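Local coordinates for protein phosphorylated carbohydrates phosphatase TM_1254 (PDB 3KBB) that removes phosphate from a range of phosphorylated sugars, using a divalent metal ion, and may serve the intracellular metabolism of many phosphorylated carbohydrates, at residues D62-E65 with N66-R70; L93-V96 with K97-I101; S108-Q111 with R112-L115; D165-S168 with G169-A173. All blocks are in the same frame, centred on the assembly; numbering follows the deposited sequence.

Contact 1. Residues D62-E65 with N66-R70; sequences DSLE and NFKKR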
loop_
_atom_site.group_PDB
_atom_site.type_symbol
_atom_site.label_atom_id
_atom_site.label_comp_id
_atom_site.label_asym_id
_atom_site.label_seq_id
_atom_site.Cartn_x
_atom_site.Cartn_y
_atom_site.Cartn_z
ATOM N N ASP A 62 6.915 11.395 28.030
ATOM C CA ASP A 62 5.530 11.758 27.767
ATOM C C ASP A 62 4.761 10.456 27.953
ATOM O O ASP A 62 5.373 9.400 28.118
ATOM C CB ASP A 62 5.371 12.291 26.336
ATOM C CG ASP A 62 4.147 13.208 26.164
ATOM O OD1 ASP A 62 3.333 13.380 27.114
ATOM O OD2 ASP A 62 3.996 13.780 25.066
ATOM N N SER A 63 3.434 10.525 27.965
ATOM C CA SER A 63 2.632 9.308 27.985
ATOM C C SER A 63 2.654 8.700 26.583
ATOM O O SER A 63 2.818 9.428 25.585
ATOM C CB SER A 63 1.194 9.634 28.395
ATOM O OG SER A 63 0.474 10.199 27.305
ATOM N N LEU A 64 2.478 7.383 26.493
ATOM C CA LEU A 64 2.389 6.737 25.177
ATOM C C LEU A 64 1.223 7.299 24.344
ATOM O O LEU A 64 1.327 7.449 23.122
ATOM C CB LEU A 64 2.309 5.208 25.307
ATOM C CG LEU A 64 2.459 4.365 24.038
ATOM C CD1 LEU A 64 3.713 4.745 23.231
ATOM C CD2 LEU A 64 2.473 2.878 24.381
ATOM N N GLU A 65 0.124 7.607 25.026
ATOM C CA GLU A 65 -1.067 8.152 24.400
ATOM C C GLU A 65 -0.755 9.475 23.709
ATOM O O GLU A 65 -1.129 9.680 22.550
ATOM C CB GLU A 65 -2.179 8.331 25.448
ATOM C CG GLU A 65 -3.298 9.248 25.011
ATOM C CD GLU A 65 -4.519 9.206 25.922
ATOM O OE1 GLU A 65 -4.439 8.635 27.029
ATOM O OE2 GLU A 65 -5.561 9.765 25.521
ATOM N N ASN A 66 -0.074 10.362 24.432
ATOM C CA ASN A 66 0.350 11.648 23.892
ATOM C C ASN A 66 1.341 11.481 22.738
ATOM O O ASN A 66 1.243 12.178 21.717
ATOM C CB ASN A 66 0.952 12.515 24.994
ATOM C CG ASN A 66 -0.105 13.233 25.831
ATOM O OD1 ASN A 66 -1.271 13.358 25.426
ATOM N ND2 ASN A 66 0.306 13.726 27.001
ATOM N N PHE A 67 2.276 10.548 22.900
ATOM C CA PHE A 67 3.276 10.266 21.866
ATOM C C PHE A 67 2.612 9.806 20.572
ATOM O O PHE A 67 2.895 10.345 19.497
ATOM C CB PHE A 67 4.276 9.225 22.355
ATOM C CG PHE A 67 5.447 9.019 21.420
ATOM C CD1 PHE A 67 6.482 9.955 21.368
ATOM C CD2 PHE A 67 5.514 7.896 20.603
ATOM C CE1 PHE A 67 7.566 9.767 20.508
ATOM C CE2 PHE A 67 6.592 7.694 19.736
ATOM C CZ PHE A 67 7.623 8.634 19.683
ATOM N N LYS A 68 1.719 8.816 20.691
ATOM C CA LYS A 68 0.989 8.259 19.540
ATOM C C LYS A 68 0.206 9.325 18.806
ATOM O O LYS A 68 0.117 9.301 17.583
ATOM C CB LYS A 68 0.058 7.126 19.976
ATOM C CG LYS A 68 0.780 5.820 20.230
ATOM C CD LYS A 68 -0.195 4.662 20.470
ATOM C CE LYS A 68 -0.646 4.602 21.923
ATOM N NZ LYS A 68 -1.454 3.378 22.243
ATOM N N LYS A 69 -0.343 10.273 19.561
ATOM C CA LYS A 69 -1.082 11.384 18.979
ATOM C C LYS A 69 -0.158 12.273 18.145
ATOM O O LYS A 69 -0.542 12.755 17.083
ATOM C CB LYS A 69 -1.781 12.200 20.079
ATOM C CG LYS A 69 -2.657 13.336 19.521
ATOM C CD LYS A 69 -3.478 14.044 20.582
ATOM C CE LYS A 69 -4.266 15.191 19.953
ATOM N NZ LYS A 69 -5.397 15.626 20.822
ATOM N N ARG A 70 1.058 12.494 18.648
ATOM C CA ARG A 70 2.035 13.336 17.956
ATOM C C ARG A 70 2.486 12.658 16.675
ATOM O O ARG A 70 2.619 13.302 15.634
ATOM C CB ARG A 70 3.242 13.599 18.855
ATOM C CG ARG A 70 2.947 14.493 20.049
ATOM C CD ARG A 70 3.076 15.973 19.725
ATOM N NE ARG A 70 4.421 16.474 19.966
ATOM C CZ ARG A 70 4.913 16.818 21.155
ATOM N NH1 ARG A 70 4.184 16.701 22.258
ATOM N NH2 ARG A 70 6.154 17.263 21.242
#

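Contact 2. Residues L93-V96 with K97-I101; sequences LEFV and KSKRI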
loop_
_atom_site.group_PDB
_atom_site.type_symbol
_atom_site.label_atom_id
_atom_site.label_comp_id
_atom_site.label_asym_id
_atom_site.label_seq_id
_atom_site.Cartn_x
_atom_site.Cartn_y
_atom_site.Cartn_z
ATOM N N LEU A 93 -4.719 3.657 -14.578
ATOM C CA LEU A 93 -6.125 3.623 -14.125
ATOM C C LEU A 93 -7.060 4.145 -15.223
ATOM O O LEU A 93 -8.115 3.546 -15.508
ATOM C CB LEU A 93 -6.310 4.439 -12.844
ATOM C CG LEU A 93 -5.484 3.992 -11.624
ATOM C CD1 LEU A 93 -5.776 4.938 -10.470
ATOM C CD2 LEU A 93 -5.883 2.602 -11.269
ATOM N N GLU A 94 -6.651 5.254 -15.834
ATOM C CA GLU A 94 -7.412 5.800 -16.976
ATOM C C GLU A 94 -7.556 4.768 -18.102
ATOM O O GLU A 94 -8.629 4.620 -18.689
ATOM C CB GLU A 94 -6.746 7.086 -17.461
ATOM C CG GLU A 94 -6.961 8.265 -16.553
ATOM C CD GLU A 94 -6.144 9.467 -16.972
ATOM O OE1 GLU A 94 -5.220 9.301 -17.817
ATOM O OE2 GLU A 94 -6.402 10.574 -16.441
ATOM N N PHE A 95 -6.486 4.029 -18.395
ATOM C CA PHE A 95 -6.549 3.027 -19.441
ATOM C C PHE A 95 -7.558 1.908 -19.152
ATOM O O PHE A 95 -8.350 1.530 -20.037
ATOM C CB PHE A 95 -5.137 2.448 -19.748
ATOM C CG PHE A 95 -5.134 1.438 -20.866
ATOM C CD1 PHE A 95 -5.283 1.852 -22.200
ATOM C CD2 PHE A 95 -5.003 0.078 -20.593
ATOM C CE1 PHE A 95 -5.288 0.894 -23.232
ATOM C CE2 PHE A 95 -5.001 -0.877 -21.596
ATOM C CZ PHE A 95 -5.154 -0.453 -22.945
ATOM N N VAL A 96 -7.534 1.348 -17.934
ATOM C CA VAL A 96 -8.519 0.308 -17.599
ATOM C C VAL A 96 -9.947 0.837 -17.805
ATOM O O VAL A 96 -10.798 0.123 -18.360
ATOM C CB VAL A 96 -8.387 -0.200 -16.125
ATOM C CG1 VAL A 96 -9.412 -1.276 -15.859
ATOM C CG2 VAL A 96 -6.937 -0.743 -15.910
ATOM N N LYS A 97 -10.205 2.059 -17.354
ATOM C CA LYS A 97 -11.559 2.625 -17.509
ATOM C C LYS A 97 -11.899 2.797 -18.995
ATOM O O LYS A 97 -13.032 2.510 -19.422
ATOM C CB LYS A 97 -11.758 3.925 -16.726
ATOM C CG LYS A 97 -11.806 3.709 -15.186
ATOM C CD LYS A 97 -12.532 2.403 -14.764
ATOM C CE LYS A 97 -14.057 2.381 -15.049
ATOM N NZ LYS A 97 -14.659 1.008 -14.848
ATOM N N SER A 98 -10.896 3.204 -19.774
ATOM C CA SER A 98 -11.072 3.373 -21.251
ATOM C C SER A 98 -11.506 2.075 -21.932
ATOM O O SER A 98 -12.130 2.111 -23.015
ATOM C CB SER A 98 -9.788 3.911 -21.896
ATOM O OG SER A 98 -8.846 2.858 -22.187
ATOM N N LYS A 99 -11.188 0.920 -21.322
ATOM C CA LYS A 99 -11.543 -0.388 -21.872
ATOM C C LYS A 99 -12.879 -0.927 -21.344
ATOM O O LYS A 99 -13.284 -2.047 -21.665
ATOM C CB LYS A 99 -10.422 -1.397 -21.611
ATOM C CG LYS A 99 -9.103 -0.970 -22.255
ATOM C CD LYS A 99 -9.119 -1.165 -23.780
ATOM C CE LYS A 99 -8.217 -2.309 -24.194
ATOM N NZ LYS A 99 -8.768 -3.000 -25.414
ATOM N N ARG A 100 -13.537 -0.105 -20.534
ATOM C CA ARG A 100 -14.789 -0.441 -19.888
ATOM C C ARG A 100 -14.657 -1.750 -19.103
ATOM O O ARG A 100 -15.486 -2.669 -19.179
ATOM C CB ARG A 100 -15.942 -0.413 -20.905
ATOM C CG ARG A 100 -16.139 0.986 -21.502
ATOM C CD ARG A 100 -16.869 0.912 -22.859
ATOM N NE ARG A 100 -16.077 0.197 -23.865
ATOM C CZ ARG A 100 -16.348 -1.028 -24.315
ATOM N NH1 ARG A 100 -17.414 -1.689 -23.876
ATOM N NH2 ARG A 100 -15.548 -1.592 -25.213
ATOM N N ILE A 101 -13.552 -1.827 -18.373
ATOM C CA ILE A 101 -13.248 -2.971 -17.521
ATOM C C ILE A 101 -13.365 -2.427 -16.079
ATOM O O ILE A 101 -13.028 -1.275 -15.837
ATOM C CB ILE A 101 -11.796 -3.492 -17.879
ATOM C CG1 ILE A 101 -11.870 -4.210 -19.237
ATOM C CG2 ILE A 101 -11.195 -4.430 -16.804
ATOM C CD1 ILE A 101 -10.560 -4.708 -19.761
#

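Contact 3. Residues S108-Q111 with R112-L115; sequences STPQ and REAL. With SO4 (sulfate ion), chain D.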
loop_
_atom_site.group_PDB
_atom_site.type_symbol
_atom_site.label_atom_id
_atom_site.label_comp_id
_atom_site.label_asym_id
_atom_site.label_seq_id
_atom_site.Cartn_x
_atom_site.Cartn_y
_atom_site.Cartn_z
ATOM N N SER A 108 -4.744 -3.192 2.966
ATOM C CA SER A 108 -4.819 -3.551 4.372
ATOM C C SER A 108 -5.147 -2.334 5.252
ATOM O O SER A 108 -5.475 -2.479 6.436
ATOM C CB SER A 108 -3.466 -4.144 4.827
ATOM O OG SER A 108 -3.146 -5.278 4.028
ATOM N N THR A 109 -4.973 -1.136 4.701
ATOM C CA THR A 109 -5.200 0.111 5.436
ATOM C C THR A 109 -6.696 0.256 5.707
ATOM O O THR A 109 -7.489 0.009 4.801
ATOM C CB THR A 109 -4.766 1.317 4.587
ATOM O OG1 THR A 109 -3.356 1.228 4.322
ATOM C CG2 THR A 109 -5.044 2.611 5.325
ATOM N N PRO A 110 -7.075 0.606 6.956
ATOM C CA PRO A 110 -8.519 0.843 7.247
ATOM C C PRO A 110 -9.155 1.864 6.344
ATOM O O PRO A 110 -8.528 2.829 5.907
ATOM C CB PRO A 110 -8.518 1.361 8.698
ATOM C CG PRO A 110 -7.314 0.687 9.310
ATOM C CD PRO A 110 -6.260 0.760 8.174
ATOM N N GLN A 111 -10.463 1.672 6.132
ATOM C CA GLN A 111 -11.203 2.500 5.211
ATOM C C GLN A 111 -11.019 4.009 5.353
ATOM O O GLN A 111 -10.729 4.720 4.360
ATOM C CB GLN A 111 -12.694 2.143 5.237
ATOM C CG GLN A 111 -13.404 2.993 4.174
ATOM C CD GLN A 111 -14.911 2.693 4.077
ATOM O OE1 GLN A 111 -15.572 3.184 3.154
ATOM N NE2 GLN A 111 -15.432 1.882 4.998
ATOM N N ARG A 112 -11.266 4.535 6.558
ATOM C CA ARG A 112 -11.297 5.996 6.688
ATOM C C ARG A 112 -9.933 6.622 6.367
ATOM O O ARG A 112 -9.812 7.571 5.568
ATOM C CB ARG A 112 -11.782 6.402 8.091
ATOM C CG ARG A 112 -12.005 7.854 8.223
ATOM C CD ARG A 112 -12.990 8.092 9.325
ATOM N NE ARG A 112 -12.462 7.666 10.617
ATOM C CZ ARG A 112 -11.658 8.413 11.366
ATOM N NH1 ARG A 112 -11.280 9.613 10.933
ATOM N NH2 ARG A 112 -11.233 7.963 12.546
ATOM N N GLU A 113 -8.892 6.019 6.922
ATOM C CA GLU A 113 -7.516 6.443 6.666
ATOM C C GLU A 113 -7.145 6.352 5.169
ATOM O O GLU A 113 -6.532 7.264 4.630
ATOM C CB GLU A 113 -6.577 5.568 7.492
ATOM C CG GLU A 113 -5.176 6.131 7.604
ATOM C CD GLU A 113 -4.135 5.099 8.063
ATOM O OE1 GLU A 113 -4.483 4.100 8.742
ATOM O OE2 GLU A 113 -2.949 5.316 7.733
ATOM N N ALA A 114 -7.486 5.220 4.524
ATOM C CA ALA A 114 -7.148 5.015 3.126
ATOM C C ALA A 114 -7.851 6.012 2.230
ATOM O O ALA A 114 -7.243 6.602 1.349
ATOM C CB ALA A 114 -7.506 3.572 2.683
ATOM N N LEU A 115 -9.152 6.233 2.462
ATOM C CA LEU A 115 -9.903 7.185 1.641
ATOM C C LEU A 115 -9.356 8.599 1.711
ATOM O O LEU A 115 -9.383 9.306 0.697
ATOM C CB LEU A 115 -11.410 7.150 1.992
ATOM C CG LEU A 115 -12.138 5.868 1.554
ATOM C CD1 LEU A 115 -13.600 5.802 2.124
ATOM C CD2 LEU A 115 -12.187 5.722 0.036
HETATM S S SO4 D . -1.734 -1.845 1.694
HETATM O O1 SO4 D . -2.184 -0.957 0.611
HETATM O O2 SO4 D . -0.276 -1.920 1.712
HETATM O O3 SO4 D . -2.077 -1.256 3.009
HETATM O O4 SO4 D . -2.250 -3.252 1.589
#

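Contact 4. Residues D165-S168 with G169-A173; sequences DSKS and GVEAA. With SO4 (sulfate ion), chain E.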
loop_
_atom_site.group_PDB
_atom_site.type_symbol
_atom_site.label_atom_id
_atom_site.label_comp_id
_atom_site.label_asym_id
_atom_site.label_seq_id
_atom_site.Cartn_x
_atom_site.Cartn_y
_atom_site.Cartn_z
ATOM N N ASP A 165 2.411 -5.616 -4.088
ATOM C CA ASP A 165 3.770 -5.147 -3.799
ATOM C C ASP A 165 4.368 -5.820 -2.558
ATOM O O ASP A 165 5.483 -5.492 -2.154
ATOM C CB ASP A 165 3.820 -3.631 -3.703
ATOM C CG ASP A 165 3.511 -3.119 -2.311
ATOM O OD1 ASP A 165 2.596 -3.669 -1.668
ATOM O OD2 ASP A 165 4.263 -2.209 -1.817
ATOM N N SER A 166 3.636 -6.739 -1.949
ATOM C CA SER A 166 4.227 -7.498 -0.804
ATOM C C SER A 166 4.081 -9.013 -0.952
ATOM O O SER A 166 3.157 -9.499 -1.607
ATOM C CB SER A 166 3.582 -7.053 0.503
ATOM O OG SER A 166 2.284 -7.590 0.637
ATOM N N LYS A 167 4.990 -9.751 -0.327
ATOM C CA LYS A 167 4.893 -11.224 -0.279
ATOM C C LYS A 167 3.501 -11.632 0.205
ATOM O O LYS A 167 2.846 -12.464 -0.430
ATOM C CB LYS A 167 5.972 -11.778 0.658
ATOM C CG LYS A 167 5.927 -13.270 0.879
ATOM C CD LYS A 167 7.179 -13.662 1.705
ATOM C CE LYS A 167 7.046 -15.012 2.331
ATOM N NZ LYS A 167 8.112 -15.137 3.396
ATOM N N SER A 168 3.058 -11.065 1.335
ATOM C CA SER A 168 1.770 -11.455 1.915
ATOM C C SER A 168 0.605 -11.112 1.003
ATOM O O SER A 168 -0.351 -11.888 0.932
ATOM C CB SER A 168 1.582 -10.814 3.286
ATOM O OG SER A 168 2.470 -11.494 4.165
ATOM N N GLY A 169 0.732 -10.010 0.270
ATOM C CA GLY A 169 -0.316 -9.596 -0.732
ATOM C C GLY A 169 -0.396 -10.590 -1.902
ATOM O O GLY A 169 -1.465 -11.054 -2.333
ATOM N N VAL A 170 0.766 -10.940 -2.427
ATOM C CA VAL A 170 0.800 -11.934 -3.507
ATOM C C VAL A 170 0.269 -13.268 -3.048
ATOM O O VAL A 170 -0.513 -13.900 -3.740
ATOM C CB VAL A 170 2.234 -12.051 -4.086
ATOM C CG1 VAL A 170 2.300 -13.226 -5.093
ATOM C CG2 VAL A 170 2.655 -10.711 -4.742
ATOM N N GLU A 171 0.673 -13.709 -1.855
ATOM C CA GLU A 171 0.147 -14.951 -1.322
ATOM C C GLU A 171 -1.376 -14.933 -1.205
ATOM O O GLU A 171 -2.041 -15.918 -1.557
ATOM C CB GLU A 171 0.757 -15.251 0.053
ATOM C CG GLU A 171 2.245 -15.646 -0.043
ATOM C CD GLU A 171 2.918 -15.803 1.327
ATOM O OE1 GLU A 171 2.292 -15.470 2.356
ATOM O OE2 GLU A 171 4.108 -16.221 1.358
ATOM N N ALA A 172 -1.913 -13.807 -0.729
ATOM C CA ALA A 172 -3.349 -13.692 -0.518
ATOM C C ALA A 172 -4.123 -13.793 -1.857
ATOM O O ALA A 172 -5.118 -14.567 -1.969
ATOM C CB ALA A 172 -3.667 -12.384 0.201
ATOM N N ALA A 173 -3.644 -13.066 -2.863
ATOM C CA ALA A 173 -4.325 -13.094 -4.158
ATOM C C ALA A 173 -4.216 -14.496 -4.767
ATOM O O ALA A 173 -5.193 -15.024 -5.280
ATOM C CB ALA A 173 -3.755 -12.059 -5.123
HETATM S S SO4 E . 4.946 -9.083 4.071
HETATM O O1 SO4 E . 3.938 -8.505 4.970
HETATM O O2 SO4 E . 4.350 -9.281 2.792
HETATM O O3 SO4 E . 6.056 -8.131 3.868
HETATM O O4 SO4 E . 5.434 -10.353 4.625
HETATM O O HOH W 1 3.494 -14.181 4.472
#

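Contact 1. Residues D62-E65 with N66-R70
Asn66 and Ser63 meet in an N-cap, the motif that starts helix 64-82 in the helical cap region of this HAD-superfamily phosphatase. Ser63 sits just before the first turn, and its OG takes the N-H of Asn66 at 2.9 Å, satisfying an N-H of the first turn. The side chain of Asn66 is the instructive one to follow outward. Its CB rests against the carboxylate of Asp62, 3.3 Å from both OD1 and OD2. With chi1 at -82°, CG lies beside the backbone N and anti to the carbonyl carbon, which brings CG within 3.4 Å of Ser63 OG, on the side of Asp62. At the tip ND2 reaches Asp62 OD1 at 3.0 Å with an N-H angle of 158°; the acceptor lies close to the amide plane, while the donor comes in on the syn side, 28° out of the carboxylate plane. OD1 also receives a weak bond from Ser63 N, and OD2 is hydrogen-bonded to the hydroxyl of Tyr30. An alanine at Asp62 is likely to leave the Asn66 amide free to turn and Tyr30 OH without this partner. Arg70 feels the same carboxylate through charge alone, since no N-H is aimed at it; its guanidinium bonds to Ser29 and lies against the Tyr30 ring. Farther round the turn, Phe67 is buried against Leu54 and Met55 of helix 47-57, whereas Lys68 stays outside, bent so that CE lies 3.8 Å from Leu64 CG.

Contact 2. Residues L93-V96 with K97-I101
Val96 and Ile101 form the tight side of this helix end: CG1 of Val96 lies 3.7 Å from CG2 of Ile101, methyl against methyl, just where the chain leaves helix 89-98. The same pair is tied through the backbone, Ile101 N giving a long, weak bond of 3.4 Å to Val96 O. Around them the packing goes on inward, Val96 against Val4 and Leu103, and Leu93 against Phe6 and Leu103, so this face of the helix is pressed onto strands 3-7 and 102-106, with Leu212 of helix 208-215 beside Val96. The Phe95 ring lies between the two sides, covered by Leu209, Leu212 and Lys213 of that helix. Replacing Phe95 by an alanine would probably open a gap against Leu209 and Leu212. Ser98, Lys99 and Arg100 make up the looser, polar side. Ser98 turns its hydroxyl back with chi1 at 84°, and OG donates to Phe95 O at 2.6 Å, in the carbonyl plane and on a lone pair. Lys99 runs alongside Phe95; its CG stands over one face of the ring, 4.2 Å from the centroid and near the rim, a CH-pi contact that is provisional because the lysine was modelled in two conformations. On another flank Lys97 curls so that NZ reaches Ile101 O at 3.0 Å, from above the carbonyl plane, while it also makes a salt bridge with Asp128. Arg100, at positive phi, takes the chain out of the helix and gives its N-H to Lys97 O at 2.9 Å. With the longer Ile101-to-Val96 bond, this completes a Schellman motif, which here ends the helix and turns the chain into strand 102-106.

Contact 3. Residues S108-Q111 with R112-L115
The carbonyl oxygens of Pro110 and Gln111 accept from Ala114 N (3.0 Å) and Leu115 N (2.9 Å) in nearly straight bonds, the first two turn-closing links of helix 111-120, with Pro110 at the N-cap position. The proline side chain has no acceptor with which to cap the first turn; the N-H of Gln111 goes to the carboxylate of Asp134. Among the side chains, Thr109 looks two ways. Its CG2, anti to the backbone N, points into the helix start and touches the Ala114 methyl at 3.7 Å, while OG1 on the other branch faces the bound sulfate, 3.1 Å from O3. CG2 also lies against the carboxylate of Glu113, whose OE1 comes alongside Pro110 CD; this acid has its main partner in Arg117, a salt bridge one turn on. Gln111 stays fully extended and crosses Leu115 at a slant, so that its OE1 sits 3.4 Å from Leu115 CD1 and its CG 3.5 Å from the same methyl. At the other end of the segment, Ser108 grips the anion mainly by its backbone: N is 2.8 Å from sulfate O4, with an N-H angle of 173°. Thr107, Lys140 and the N-H of Asp9 complete the sulfate's cradle, and Thr109 lies about 7 Å, side chain to side chain, from Asp7, the probable nucleophile. The sulfate probably comes from the crystallisation liquor, yet a strand-end hydroxyl, a lysine and backbone N-H groups around a tetrahedral anion are consistent with the HAD phosphate site, where motif II ends the strand following the cap.

Contact 4. Residues D165-S168 with G169-A173
Ser168, Gly169 and Glu171 carry most of the contact at the start of helix 167-175. Gly169 gives its N-H to Ser166 OG at 2.9 Å, the N-cap bond, and having no side chain matters here, because a beta carbon would fall only 3.1 Å from that same oxygen. Ser168 faces outward to a bound sulfate: its N reaches O2 at 2.6 Å, almost straight, with an N-H angle of 169°. Its OG, placed beside the backbone N by a chi1 of -72°, is within weak hydrogen-bonding distance of three sulfate oxygens, the hydroxyl having one proton and no settled choice among its acceptors. A water joins OG, 2.9 Å away, to Glu171 OE1, to which it donates at 2.8 Å. The other oxygen of Glu171 is flanked by the extended Lys167, OE2 lying 3.3 Å from CE, whereas NZ stays 4.6 Å off, too far for a salt bridge. Val170 and Ala173 face Ile181 of the next strand in this beta-alpha-beta unit. Asp165 precedes the cap and closely approaches Asp7, as expected for the motif IV acid of HAD enzymes. The sulfate, probably from the crystallisation liquor, sits where N-H groups of the first turn would be expected to favour an anion.

In the fold
Three of the four contacts start helices and one ends a helix, and their chemistry differs with their place in the fold. Contact 1 is a surface contact in the helical cap region, a polar network round one carboxylate about 25 Å from the chain's centre; contact 2, opposite it across that centre, is partly buried and joins apolar packing against the sheet to a polar outer side. Contacts 3 and 4 lie nearer the middle, about 7 Å apart at their nearest atoms, and each follows a strand of the parallel sheet, 102-106 and 160-164. Each gives a backbone N-H to its own sulfate, and both bring side chains close to Asp7, contact 3 being the more superficial. No two contacts share a helix.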